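Acyl-homoserine-lactone synthase (Mesorhizobium sp. ORS 3359, PDB 6WNS) makes acyl-homoserine lactone quorum-sensing signals, using acyl groups carried on coenzyme A and probably S-adenosylmethionine as the source of the lactone. Local coordinates at residues V18-F23 with Y57-L61; G70-T76 with I100-F106; T76-M82 with P94-A98; R139-C145 with I175-V181. All coordinates share one frame. Numbering follows the deposited sequence.

Contact 1 (V18-F23 with Y57-L61); sequences VLERYF and YVLAL
Residues 18-23 form a turn and a half of alpha helix, with Tyr22 N bonded to Val18 O (2.8 Å) and Phe23 N to Leu19 O (2.9 Å), while 57-60 are extended. The helix crosses the strand almost at right angles, 89°, with the axes 11.2 Å apart; Tyr22 and Leu59 have their CA atoms 8.6 Å apart. Tyr57, Leu59 and Leu61 point at the helix, whereas Val58 and Ala60 turn to the other face and helix 121-135. Val18 (t) bridges two leucines: its CG1 lies 3.8 Å from Leu59 CD1 and its CG2 4.1 Å from Leu61 CD1. Tyr22, also t, sets CD1 3.8 Å from Leu59 CD2 and CE2 3.5 Å from Tyr57 CD1, the two rings inclined at 61°. Leu19 CD2 reaches Tyr57 CD2 at 4.0 Å. The hydroxyls have partners beyond the two segments, Arg26 for Tyr22 and Asp51 for Tyr57. This is apolar helix-on-sheet packing, the first helix lying across one face of the central sheet as in the GNAT-like acetyltransferase fold.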
# COMPACT_ATOMS: atom_id res chain seq x y z
N VAL A 18 14.21 -4.84 -10.25
CA VAL A 18 13.33 -4.94 -9.07
C VAL A 18 11.89 -4.87 -9.63
O VAL A 18 10.99 -5.64 -9.13
CB VAL A 18 13.64 -3.86 -8.02
CG1 VAL A 18 12.55 -3.70 -6.98
CG2 VAL A 18 14.99 -4.13 -7.32
N LEU A 19 11.60 -3.92 -10.50
CA LEU A 19 10.19 -3.80 -10.97
C LEU A 19 9.74 -5.07 -11.75
O LEU A 19 8.57 -5.48 -11.61
CB LEU A 19 10.00 -2.51 -11.78
CG LEU A 19 9.93 -1.18 -10.98
CD1 LEU A 19 10.17 0.03 -11.87
CD2 LEU A 19 8.63 -1.02 -10.19
N GLU A 20 10.59 -5.63 -12.58
CA GLU A 20 10.30 -6.87 -13.35
C GLU A 20 9.98 -7.98 -12.35
O GLU A 20 8.93 -8.57 -12.51
CB GLU A 20 11.43 -7.16 -14.35
CG GLU A 20 11.18 -6.32 -15.57
CD GLU A 20 12.32 -6.04 -16.51
OE1 GLU A 20 13.36 -6.71 -16.38
OE2 GLU A 20 12.12 -5.16 -17.38
N ARG A 21 10.78 -8.12 -11.26
CA ARG A 21 10.48 -9.14 -10.22
C ARG A 21 9.17 -8.77 -9.52
O ARG A 21 8.40 -9.66 -9.24
CB ARG A 21 11.66 -9.27 -9.24
CG ARG A 21 12.87 -9.93 -9.90
CD ARG A 21 13.90 -10.43 -8.91
NE ARG A 21 14.28 -9.44 -7.92
CZ ARG A 21 15.23 -8.52 -8.07
NH1 ARG A 21 15.91 -8.44 -9.22
NH2 ARG A 21 15.48 -7.70 -7.06
N TYR A 22 8.95 -7.49 -9.25
CA TYR A 22 7.76 -7.00 -8.53
C TYR A 22 6.49 -7.42 -9.34
O TYR A 22 5.55 -7.95 -8.73
CB TYR A 22 7.87 -5.48 -8.36
CG TYR A 22 6.58 -4.84 -7.93
CD1 TYR A 22 6.08 -5.07 -6.66
CD2 TYR A 22 5.83 -4.03 -8.79
CE1 TYR A 22 4.85 -4.58 -6.27
CE2 TYR A 22 4.64 -3.46 -8.36
CZ TYR A 22 4.17 -3.67 -7.08
OH TYR A 22 2.98 -3.12 -6.70
N PHE A 23 6.46 -7.19 -10.66
CA PHE A 23 5.27 -7.53 -11.47
C PHE A 23 5.08 -9.06 -11.58
O PHE A 23 3.95 -9.58 -11.69
CB PHE A 23 5.32 -6.84 -12.81
CG PHE A 23 4.94 -5.39 -12.64
CD1 PHE A 23 5.89 -4.39 -12.80
CD2 PHE A 23 3.65 -5.03 -12.33
CE1 PHE A 23 5.56 -3.04 -12.62
CE2 PHE A 23 3.31 -3.69 -12.17
CZ PHE A 23 4.27 -2.70 -12.28
N TYR A 57 5.80 3.04 -5.92
CA TYR A 57 6.02 1.68 -5.37
C TYR A 57 6.93 1.81 -4.15
O TYR A 57 8.08 2.28 -4.20
CB TYR A 57 6.55 0.75 -6.45
CG TYR A 57 5.64 0.72 -7.64
CD1 TYR A 57 4.50 -0.06 -7.62
CD2 TYR A 57 5.88 1.52 -8.74
CE1 TYR A 57 3.62 -0.08 -8.70
CE2 TYR A 57 4.98 1.57 -9.80
CZ TYR A 57 3.85 0.76 -9.78
OH TYR A 57 2.99 0.71 -10.83
N VAL A 58 6.38 1.41 -3.03
CA VAL A 58 7.11 1.35 -1.74
C VAL A 58 7.48 -0.09 -1.44
O VAL A 58 6.61 -0.86 -0.97
CB VAL A 58 6.26 1.91 -0.62
CG1 VAL A 58 7.14 2.04 0.62
CG2 VAL A 58 5.66 3.26 -1.02
N LEU A 59 8.72 -0.45 -1.75
CA LEU A 59 9.16 -1.85 -1.75
C LEU A 59 10.16 -2.10 -0.63
O LEU A 59 11.19 -1.37 -0.53
CB LEU A 59 9.74 -2.14 -3.12
CG LEU A 59 8.72 -1.91 -4.26
CD1 LEU A 59 9.36 -2.33 -5.53
CD2 LEU A 59 7.41 -2.68 -3.99
N ALA A 60 9.89 -3.17 0.12
CA ALA A 60 10.82 -3.70 1.15
C ALA A 60 11.76 -4.73 0.50
O ALA A 60 11.24 -5.77 -0.02
CB ALA A 60 9.99 -4.27 2.26
N LEU A 61 13.09 -4.45 0.50
CA LEU A 61 14.15 -5.27 -0.17
C LEU A 61 15.12 -5.79 0.88
O LEU A 61 14.89 -5.37 1.96
CB LEU A 61 14.95 -4.37 -1.11
CG LEU A 61 14.09 -3.69 -2.17
CD1 LEU A 61 14.94 -3.18 -3.29
CD2 LEU A 61 13.01 -4.66 -2.69

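Contact 2 (G70-T76 with I100-F106); sequences GSRLVPT and IFEWTRF
This is an antiparallel strand pair in the buried middle of the sheet, joining strand 69-75 to strand 100-108. The segment directions differ by 145° and the axes approach to 4.3 Å. Arg72-Thr104 and Val74-Glu102 are hydrogen-bonded pairs: Arg72 N to Thr104 O 2.9 Å, Thr104 N to Arg72 O 3.0 Å, Val74 N to Glu102 O 2.9 Å, Glu102 N to Val74 O 2.7 Å. Leu73-Trp103 is a non-hydrogen-bonded pair. Beyond Arg72-Thr104, strand 100-108 carries a beta bulge at Arg105 (phi/psi 58/48°), so that Arg105 and Phe106 both lie opposite Ser71; such a bulge, in the strand beside parallel neighbour 140-146, is as in the GNAT fold, where it borders the acyl-CoA site. At the far end Pro75 CA sits 3.6 Å over the Phe101 ring centroid (CH-pi), and Ile100 O accepts from Thr76 N (3.1 Å) and Thr76 OG1 (2.6 Å). Arg72 (t, t, p) gives NE to Thr104 OG1 at 2.8 Å. Its NH2 lies 3.9 Å from Arg105 NE, offset by acids: Asp48 and Asp51 pair with Arg72, Glu46 and Asp48 with Arg105. Charges thus gather at the Arg72 and Arg105 end of this face, while Leu73 and Trp103 make the other largely apolar, though Trp103 NE1 is buried without a partner in the model.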
# COMPACT_ATOMS: atom_id res chain seq x y z
N GLY A 70 5.56 -4.99 0.34
CA GLY A 70 5.47 -3.66 -0.27
C GLY A 70 4.09 -3.09 -0.30
O GLY A 70 3.22 -3.61 0.41
N SER A 71 3.96 -2.00 -1.06
CA SER A 71 2.68 -1.28 -1.23
C SER A 71 2.81 -0.32 -2.40
O SER A 71 3.92 -0.12 -2.88
CB SER A 71 2.27 -0.62 0.08
OG SER A 71 3.39 -0.43 0.88
N ARG A 72 1.69 0.23 -2.80
CA ARG A 72 1.57 1.15 -3.93
C ARG A 72 0.75 2.35 -3.48
O ARG A 72 -0.14 2.19 -2.64
CB ARG A 72 0.88 0.51 -5.12
CG ARG A 72 0.74 1.37 -6.35
CD ARG A 72 0.09 0.54 -7.45
NE ARG A 72 -1.29 0.09 -7.20
CZ ARG A 72 -2.06 -0.41 -8.13
NH1 ARG A 72 -1.54 -0.56 -9.36
NH2 ARG A 72 -3.33 -0.75 -7.89
N LEU A 73 1.21 3.50 -3.90
CA LEU A 73 0.49 4.78 -3.69
C LEU A 73 0.20 5.38 -5.06
O LEU A 73 1.16 5.50 -5.92
CB LEU A 73 1.37 5.70 -2.87
CG LEU A 73 1.48 5.37 -1.39
CD1 LEU A 73 2.53 6.24 -0.73
CD2 LEU A 73 0.14 5.51 -0.69
N VAL A 74 -1.01 5.90 -5.17
CA VAL A 74 -1.49 6.65 -6.36
C VAL A 74 -2.06 8.00 -5.94
O VAL A 74 -2.85 8.07 -5.00
CB VAL A 74 -2.53 5.77 -7.05
CG1 VAL A 74 -3.15 6.44 -8.25
CG2 VAL A 74 -1.91 4.45 -7.47
N PRO A 75 -1.74 9.11 -6.64
CA PRO A 75 -2.31 10.42 -6.28
C PRO A 75 -3.85 10.37 -6.35
O PRO A 75 -4.43 9.85 -7.31
CB PRO A 75 -1.70 11.39 -7.31
CG PRO A 75 -0.86 10.61 -8.25
CD PRO A 75 -0.96 9.14 -7.87
N THR A 76 -4.54 10.80 -5.32
CA THR A 76 -6.02 10.76 -5.35
C THR A 76 -6.58 11.73 -6.41
O THR A 76 -7.74 11.54 -6.78
CB THR A 76 -6.69 11.08 -4.02
OG1 THR A 76 -6.20 12.33 -3.51
CG2 THR A 76 -6.53 9.93 -3.05
N ILE A 100 -3.09 13.99 -0.65
CA ILE A 100 -3.77 12.70 -0.32
C ILE A 100 -3.45 11.67 -1.40
O ILE A 100 -3.81 11.94 -2.54
CB ILE A 100 -5.29 12.92 -0.17
CG1 ILE A 100 -5.61 13.94 0.93
CG2 ILE A 100 -6.01 11.61 0.07
CD1 ILE A 100 -7.08 14.03 1.29
N PHE A 101 -2.95 10.47 -1.01
CA PHE A 101 -2.61 9.39 -1.99
C PHE A 101 -3.39 8.16 -1.57
O PHE A 101 -3.73 8.02 -0.38
CB PHE A 101 -1.11 9.11 -2.07
CG PHE A 101 -0.34 10.03 -2.99
CD1 PHE A 101 0.47 9.53 -4.01
CD2 PHE A 101 -0.48 11.41 -2.89
CE1 PHE A 101 1.19 10.39 -4.83
CE2 PHE A 101 0.25 12.27 -3.69
CZ PHE A 101 1.08 11.75 -4.65
N GLU A 102 -3.72 7.32 -2.53
CA GLU A 102 -4.47 6.08 -2.22
C GLU A 102 -3.44 4.97 -2.09
O GLU A 102 -2.63 4.85 -3.01
CB GLU A 102 -5.53 5.79 -3.26
CG GLU A 102 -6.18 4.45 -2.97
CD GLU A 102 -6.97 3.84 -4.09
OE1 GLU A 102 -6.40 3.68 -5.17
OE2 GLU A 102 -8.20 3.52 -3.84
N TRP A 103 -3.55 4.20 -1.02
CA TRP A 103 -2.84 2.93 -0.72
C TRP A 103 -3.57 1.75 -1.37
O TRP A 103 -4.79 1.57 -1.09
CB TRP A 103 -2.77 2.76 0.79
CG TRP A 103 -2.00 1.60 1.32
CD1 TRP A 103 -1.03 0.85 0.72
CD2 TRP A 103 -2.08 1.13 2.68
NE1 TRP A 103 -0.52 -0.06 1.62
CE2 TRP A 103 -1.12 0.11 2.83
CE3 TRP A 103 -2.80 1.55 3.81
CZ2 TRP A 103 -0.95 -0.57 4.02
CZ3 TRP A 103 -2.64 0.87 4.99
CH2 TRP A 103 -1.72 -0.17 5.10
N THR A 104 -2.84 0.98 -2.19
CA THR A 104 -3.32 -0.31 -2.71
C THR A 104 -2.17 -1.32 -2.58
O THR A 104 -0.99 -0.92 -2.41
CB THR A 104 -3.85 -0.13 -4.15
OG1 THR A 104 -2.88 0.58 -4.93
CG2 THR A 104 -5.16 0.63 -4.21
N ARG A 105 -2.49 -2.59 -2.78
CA ARG A 105 -1.47 -3.65 -3.01
C ARG A 105 -0.49 -3.74 -1.84
O ARG A 105 0.69 -3.77 -2.07
CB ARG A 105 -0.86 -3.40 -4.38
CG ARG A 105 -1.93 -3.38 -5.46
CD ARG A 105 -3.04 -4.44 -5.46
NE ARG A 105 -3.74 -4.42 -6.75
CZ ARG A 105 -3.37 -5.17 -7.79
NH1 ARG A 105 -2.58 -6.22 -7.58
NH2 ARG A 105 -4.00 -5.07 -8.94
N PHE A 106 -1.00 -3.78 -0.61
CA PHE A 106 -0.17 -4.11 0.55
C PHE A 106 0.09 -5.60 0.53
O PHE A 106 -0.89 -6.35 0.39
CB PHE A 106 -0.86 -3.76 1.86
CG PHE A 106 -0.15 -4.28 3.07
CD1 PHE A 106 0.96 -3.61 3.58
CD2 PHE A 106 -0.58 -5.44 3.69
CE1 PHE A 106 1.58 -4.07 4.74
CE2 PHE A 106 0.06 -5.91 4.83
CZ PHE A 106 1.12 -5.21 5.35

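Contact 3 (T76-M82 with P94-A98); sequences TLEPHLM and PPRAA
In this GNAT-like fold the long connection between strands 69-75 and 100-108 folds back on itself here, bringing the turn 76-80 and the start of helix 81-84 against the irregular run 94-98. The backbones come closest at Thr76 and Arg96, with CA atoms 4.7 Å apart; at the other end Met82 and Pro94 are 6.5 Å apart by CA. Thr76 (chi1 p) is fully engaged: its OG1 accepts Ala97 N at 3.0 Å and donates to Ile100 O, while its carbonyl O takes Arg96 NE at 2.8 Å and, weakly, Arg96 NH2 at 3.4 Å. To reach it, the Arg96 chain runs m, t, p and lays its guanidinium edge along the turn. A water joins the two backbones, accepting from Leu77 N (3.0 Å) and donating to Ala97 O (2.9 Å). His80, chi1 p, occupies the N-cap position; its ND1 donates to Glu78 O at 2.9 Å, closing the turn within its own segment. The first amides of the helix, Leu81 N and Met82 N, are satisfied by the Glu102 carboxylate. Not every polar atom fares so well: His80 NE2 and Pro95 O are buried without a partner in the model. Apolar contacts finish both ends, Leu77 CD1 meeting Ala98 CB at 4.1 Å and Met82 SD resting 3.7 Å from Pro94 CB.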
# COMPACT_ATOMS: atom_id res chain seq x y z
N THR A 76 -4.54 10.80 -5.32
CA THR A 76 -6.02 10.76 -5.35
C THR A 76 -6.58 11.73 -6.41
O THR A 76 -7.74 11.54 -6.78
CB THR A 76 -6.69 11.08 -4.02
OG1 THR A 76 -6.20 12.33 -3.51
CG2 THR A 76 -6.53 9.93 -3.05
N LEU A 77 -5.79 12.69 -6.91
CA LEU A 77 -6.26 13.57 -8.01
C LEU A 77 -6.28 12.78 -9.32
O LEU A 77 -6.82 13.26 -10.26
CB LEU A 77 -5.37 14.82 -8.13
CG LEU A 77 -5.47 15.86 -7.00
CD1 LEU A 77 -4.52 17.02 -7.26
CD2 LEU A 77 -6.90 16.36 -6.77
N GLU A 78 -5.61 11.64 -9.40
CA GLU A 78 -5.67 10.75 -10.58
C GLU A 78 -6.75 9.72 -10.30
O GLU A 78 -6.99 9.46 -9.12
CB GLU A 78 -4.35 9.96 -10.72
CG GLU A 78 -3.18 10.82 -11.12
CD GLU A 78 -3.34 11.46 -12.48
OE1 GLU A 78 -3.89 10.80 -13.43
OE2 GLU A 78 -2.95 12.63 -12.59
N PRO A 79 -7.29 9.05 -11.34
CA PRO A 79 -8.14 7.88 -11.16
C PRO A 79 -7.44 6.84 -10.28
O PRO A 79 -6.25 6.59 -10.44
CB PRO A 79 -8.42 7.36 -12.58
CG PRO A 79 -7.50 8.12 -13.52
CD PRO A 79 -7.05 9.33 -12.76
N HIS A 80 -8.18 6.30 -9.32
CA HIS A 80 -7.64 5.33 -8.35
C HIS A 80 -8.75 4.33 -7.99
O HIS A 80 -9.85 4.42 -8.59
CB HIS A 80 -7.00 6.07 -7.20
CG HIS A 80 -7.95 6.92 -6.42
ND1 HIS A 80 -8.32 8.18 -6.88
CD2 HIS A 80 -8.53 6.78 -5.21
CE1 HIS A 80 -9.11 8.76 -5.97
NE2 HIS A 80 -9.25 7.92 -4.98
N LEU A 81 -8.41 3.28 -7.25
CA LEU A 81 -9.35 2.15 -7.04
C LEU A 81 -10.65 2.68 -6.42
O LEU A 81 -11.75 2.35 -6.90
CB LEU A 81 -8.74 1.10 -6.12
CG LEU A 81 -9.63 -0.13 -5.93
CD1 LEU A 81 -9.71 -0.93 -7.21
CD2 LEU A 81 -9.10 -1.01 -4.84
N MET A 82 -10.52 3.53 -5.43
CA MET A 82 -11.70 4.02 -4.68
C MET A 82 -12.51 4.91 -5.59
O MET A 82 -13.75 4.89 -5.45
CB MET A 82 -11.35 4.75 -3.38
CG MET A 82 -12.52 4.78 -2.39
SD MET A 82 -12.28 5.85 -0.97
CE MET A 82 -10.84 5.11 -0.21
N PRO A 94 -15.05 9.96 -2.93
CA PRO A 94 -13.77 9.69 -2.28
C PRO A 94 -12.97 10.96 -2.10
O PRO A 94 -13.17 11.94 -2.84
CB PRO A 94 -13.01 8.73 -3.23
CG PRO A 94 -13.93 8.45 -4.39
CD PRO A 94 -15.14 9.35 -4.26
N PRO A 95 -12.13 11.02 -1.05
CA PRO A 95 -11.28 12.17 -0.81
C PRO A 95 -10.19 12.28 -1.90
O PRO A 95 -9.54 11.30 -2.22
CB PRO A 95 -10.74 11.93 0.60
CG PRO A 95 -10.78 10.43 0.77
CD PRO A 95 -12.02 10.01 0.01
N ARG A 96 -10.08 13.47 -2.48
CA ARG A 96 -9.22 13.81 -3.64
C ARG A 96 -8.52 15.15 -3.37
O ARG A 96 -9.18 16.19 -3.28
CB ARG A 96 -10.06 13.79 -4.92
CG ARG A 96 -10.87 12.50 -5.10
CD ARG A 96 -11.47 12.33 -6.48
NE ARG A 96 -10.48 11.85 -7.42
CZ ARG A 96 -10.75 11.34 -8.63
NH1 ARG A 96 -11.99 11.23 -9.04
NH2 ARG A 96 -9.76 10.92 -9.41
N ALA A 97 -7.20 15.15 -3.22
CA ALA A 97 -6.44 16.38 -2.87
C ALA A 97 -5.03 16.10 -3.33
O ALA A 97 -4.73 14.92 -3.46
CB ALA A 97 -6.47 16.61 -1.38
N ALA A 98 -4.23 17.11 -3.58
CA ALA A 98 -2.80 16.94 -3.90
C ALA A 98 -2.09 16.21 -2.73
O ALA A 98 -1.10 15.47 -3.02
CB ALA A 98 -2.16 18.30 -4.17
O HOH W 1 -3.26 13.55 -5.54

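Contact 4 (R139-C145 with I175-V181); sequences RQISVVC and IALLIDV
Strands 140-145 and 175-180 form a regular antiparallel pair in the C-terminal half of the mixed GNAT-like sheet, 161° between their directions and 4.5 Å between axes at closest, with an unbroken register from Cys145-Ile175 to Gln140-Asp180. Ile175 starts the pairing: its N donates to Cys145 O at 2.8 Å and its O accepts Cys145 N at 3.0 Å. Ala176 follows opposite Val144 as a non-hydrogen-bonded pair, CA atoms 4.5 Å apart, its CA meeting Val143 O at 3.3 Å. Leu177 exchanges bonds with Val143, N to Val143 O 2.9 Å and O from Val143 N 3.0 Å, and its CD2 presses to 3.2 Å from Cys145 SG. Leu178 (t, p) lies opposite Ser142 and brings CD2 to 3.3 Å from Gln140 NE2. Ile179 gives N to Ile141 O at 2.6 Å and takes Ile141 N on its O at 2.8 Å, while its CD1 packs 3.8 Å from Val143 CG1. Asp180 accepts Gln140 NE2 on OD1, 3.0 Å, a side-chain bond across the pair. Val181 closes the run with N to Arg139 O, 2.9 Å, and CG2 3.5 Å from Ile141 CD1. Ile141, Val143, Leu177 and Ile179 make one face oily. Strand 174-180 lies between 140-146 and 160-162, strand 100-108 runs parallel to 140-146 on its other side, and Met82 of helix 81-84 covers Ser142, Val144 and Ala176 on the opposite face.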
# COMPACT_ATOMS: atom_id res chain seq x y z
N ARG A 139 -0.05 13.96 3.36
CA ARG A 139 -0.50 14.27 4.76
C ARG A 139 -1.52 13.20 5.17
O ARG A 139 -1.60 12.81 6.43
CB ARG A 139 -1.10 15.67 4.80
CG ARG A 139 -0.18 16.71 4.19
CD ARG A 139 0.70 17.36 5.23
NE ARG A 139 -0.04 18.14 6.22
CZ ARG A 139 -0.48 19.39 6.04
NH1 ARG A 139 -0.31 20.00 4.88
NH2 ARG A 139 -1.14 19.99 7.01
N GLN A 140 -2.27 12.67 4.19
CA GLN A 140 -3.18 11.55 4.47
C GLN A 140 -3.10 10.48 3.37
O GLN A 140 -2.70 10.81 2.17
CB GLN A 140 -4.61 12.05 4.61
CG GLN A 140 -4.77 13.09 5.74
CD GLN A 140 -6.24 13.68 5.62
OE1 GLN A 140 -6.67 14.10 4.62
NE2 GLN A 140 -7.06 13.53 6.66
N ILE A 141 -3.59 9.27 3.71
CA ILE A 141 -3.63 8.10 2.78
C ILE A 141 -5.04 7.49 2.84
O ILE A 141 -5.51 7.21 4.08
CB ILE A 141 -2.60 7.03 3.16
CG1 ILE A 141 -1.17 7.54 2.97
CG2 ILE A 141 -2.84 5.75 2.35
CD1 ILE A 141 -0.20 6.93 3.97
N SER A 142 -5.70 7.41 1.59
CA SER A 142 -7.03 6.75 1.47
C SER A 142 -6.81 5.28 1.12
O SER A 142 -5.74 4.98 0.52
CB SER A 142 -7.94 7.44 0.50
OG SER A 142 -7.43 7.41 -0.81
N VAL A 143 -7.72 4.40 1.54
CA VAL A 143 -7.54 2.93 1.28
C VAL A 143 -8.89 2.23 1.37
O VAL A 143 -9.77 2.60 2.19
CB VAL A 143 -6.51 2.35 2.26
CG1 VAL A 143 -7.01 2.43 3.71
CG2 VAL A 143 -6.07 0.93 1.94
N VAL A 144 -9.01 1.20 0.58
CA VAL A 144 -10.11 0.21 0.61
C VAL A 144 -9.46 -1.07 1.16
O VAL A 144 -8.42 -1.51 0.58
CB VAL A 144 -10.66 -0.02 -0.82
CG1 VAL A 144 -11.77 -1.08 -0.79
CG2 VAL A 144 -11.13 1.27 -1.50
N CYS A 145 -9.92 -1.54 2.29
CA CYS A 145 -9.29 -2.68 2.99
C CYS A 145 -10.40 -3.51 3.64
O CYS A 145 -11.62 -3.08 3.70
CB CYS A 145 -8.25 -2.20 3.99
SG CYS A 145 -9.03 -1.12 5.20
N ILE A 175 -14.12 -1.88 3.44
CA ILE A 175 -14.47 -0.52 3.96
C ILE A 175 -13.41 0.47 3.47
O ILE A 175 -12.26 0.06 3.12
CB ILE A 175 -14.64 -0.55 5.49
CG1 ILE A 175 -15.31 0.74 6.02
CG2 ILE A 175 -13.33 -0.86 6.20
CD1 ILE A 175 -16.18 0.52 7.23
N ALA A 176 -13.81 1.71 3.26
CA ALA A 176 -12.93 2.84 2.92
C ALA A 176 -12.51 3.61 4.18
O ALA A 176 -13.39 3.96 5.05
CB ALA A 176 -13.64 3.68 1.92
N LEU A 177 -11.21 3.93 4.27
CA LEU A 177 -10.59 4.67 5.40
C LEU A 177 -9.81 5.88 4.88
O LEU A 177 -9.24 5.81 3.76
CB LEU A 177 -9.58 3.71 6.02
CG LEU A 177 -10.03 2.77 7.12
CD1 LEU A 177 -11.52 2.48 7.16
CD2 LEU A 177 -9.19 1.55 7.03
N LEU A 178 -9.70 6.95 5.69
CA LEU A 178 -8.73 8.07 5.47
C LEU A 178 -7.73 8.14 6.64
O LEU A 178 -8.18 8.29 7.79
CB LEU A 178 -9.50 9.37 5.31
CG LEU A 178 -8.59 10.56 4.97
CD1 LEU A 178 -7.93 10.30 3.62
CD2 LEU A 178 -9.35 11.89 4.98
N ILE A 179 -6.43 7.94 6.39
CA ILE A 179 -5.39 7.75 7.44
C ILE A 179 -4.57 9.02 7.53
O ILE A 179 -4.10 9.47 6.48
CB ILE A 179 -4.51 6.51 7.12
CG1 ILE A 179 -5.31 5.21 7.28
CG2 ILE A 179 -3.27 6.46 8.01
CD1 ILE A 179 -4.84 4.07 6.38
N ASP A 180 -4.43 9.61 8.74
CA ASP A 180 -3.44 10.69 8.99
C ASP A 180 -2.03 10.01 9.06
O ASP A 180 -1.73 9.09 9.83
CB ASP A 180 -3.75 11.51 10.26
CG ASP A 180 -5.06 12.25 10.12
OD1 ASP A 180 -5.53 12.40 8.95
OD2 ASP A 180 -5.57 12.73 11.20
N VAL A 181 -1.13 10.72 8.32
CA VAL A 181 0.35 10.49 8.29
C VAL A 181 0.95 11.41 9.36
O VAL A 181 1.21 12.56 9.05
CB VAL A 181 0.94 10.74 6.89
CG1 VAL A 181 2.43 10.46 6.85
CG2 VAL A 181 0.23 9.94 5.80

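In the fold
Contact 1 closes first along the chain; contact 2 follows and encloses contact 3, with which it shares Thr76; contact 4 comes last. Contacts 1, 2 and 4 all reach one mixed sheet: strands 56-60 and 69-75 are neighbours linking 1 to 2 (centres 14 Å apart), and the parallel neighbours 100-108 and 140-146 link 2 to 4 (9 Å). Contact 3 sits 10 Å from contact 2 and 11 Å from contact 4 by centres, tied to the former through Glu102 and to the latter through Met82. Contacts 1 and 4 lie on opposite sides of the chain's centre, their centres about 22 Å apart. Strands 100-108 and 140-146 correspond to the pair whose splay holds acyl-CoA in GNAT relatives, so a similar role here is probable.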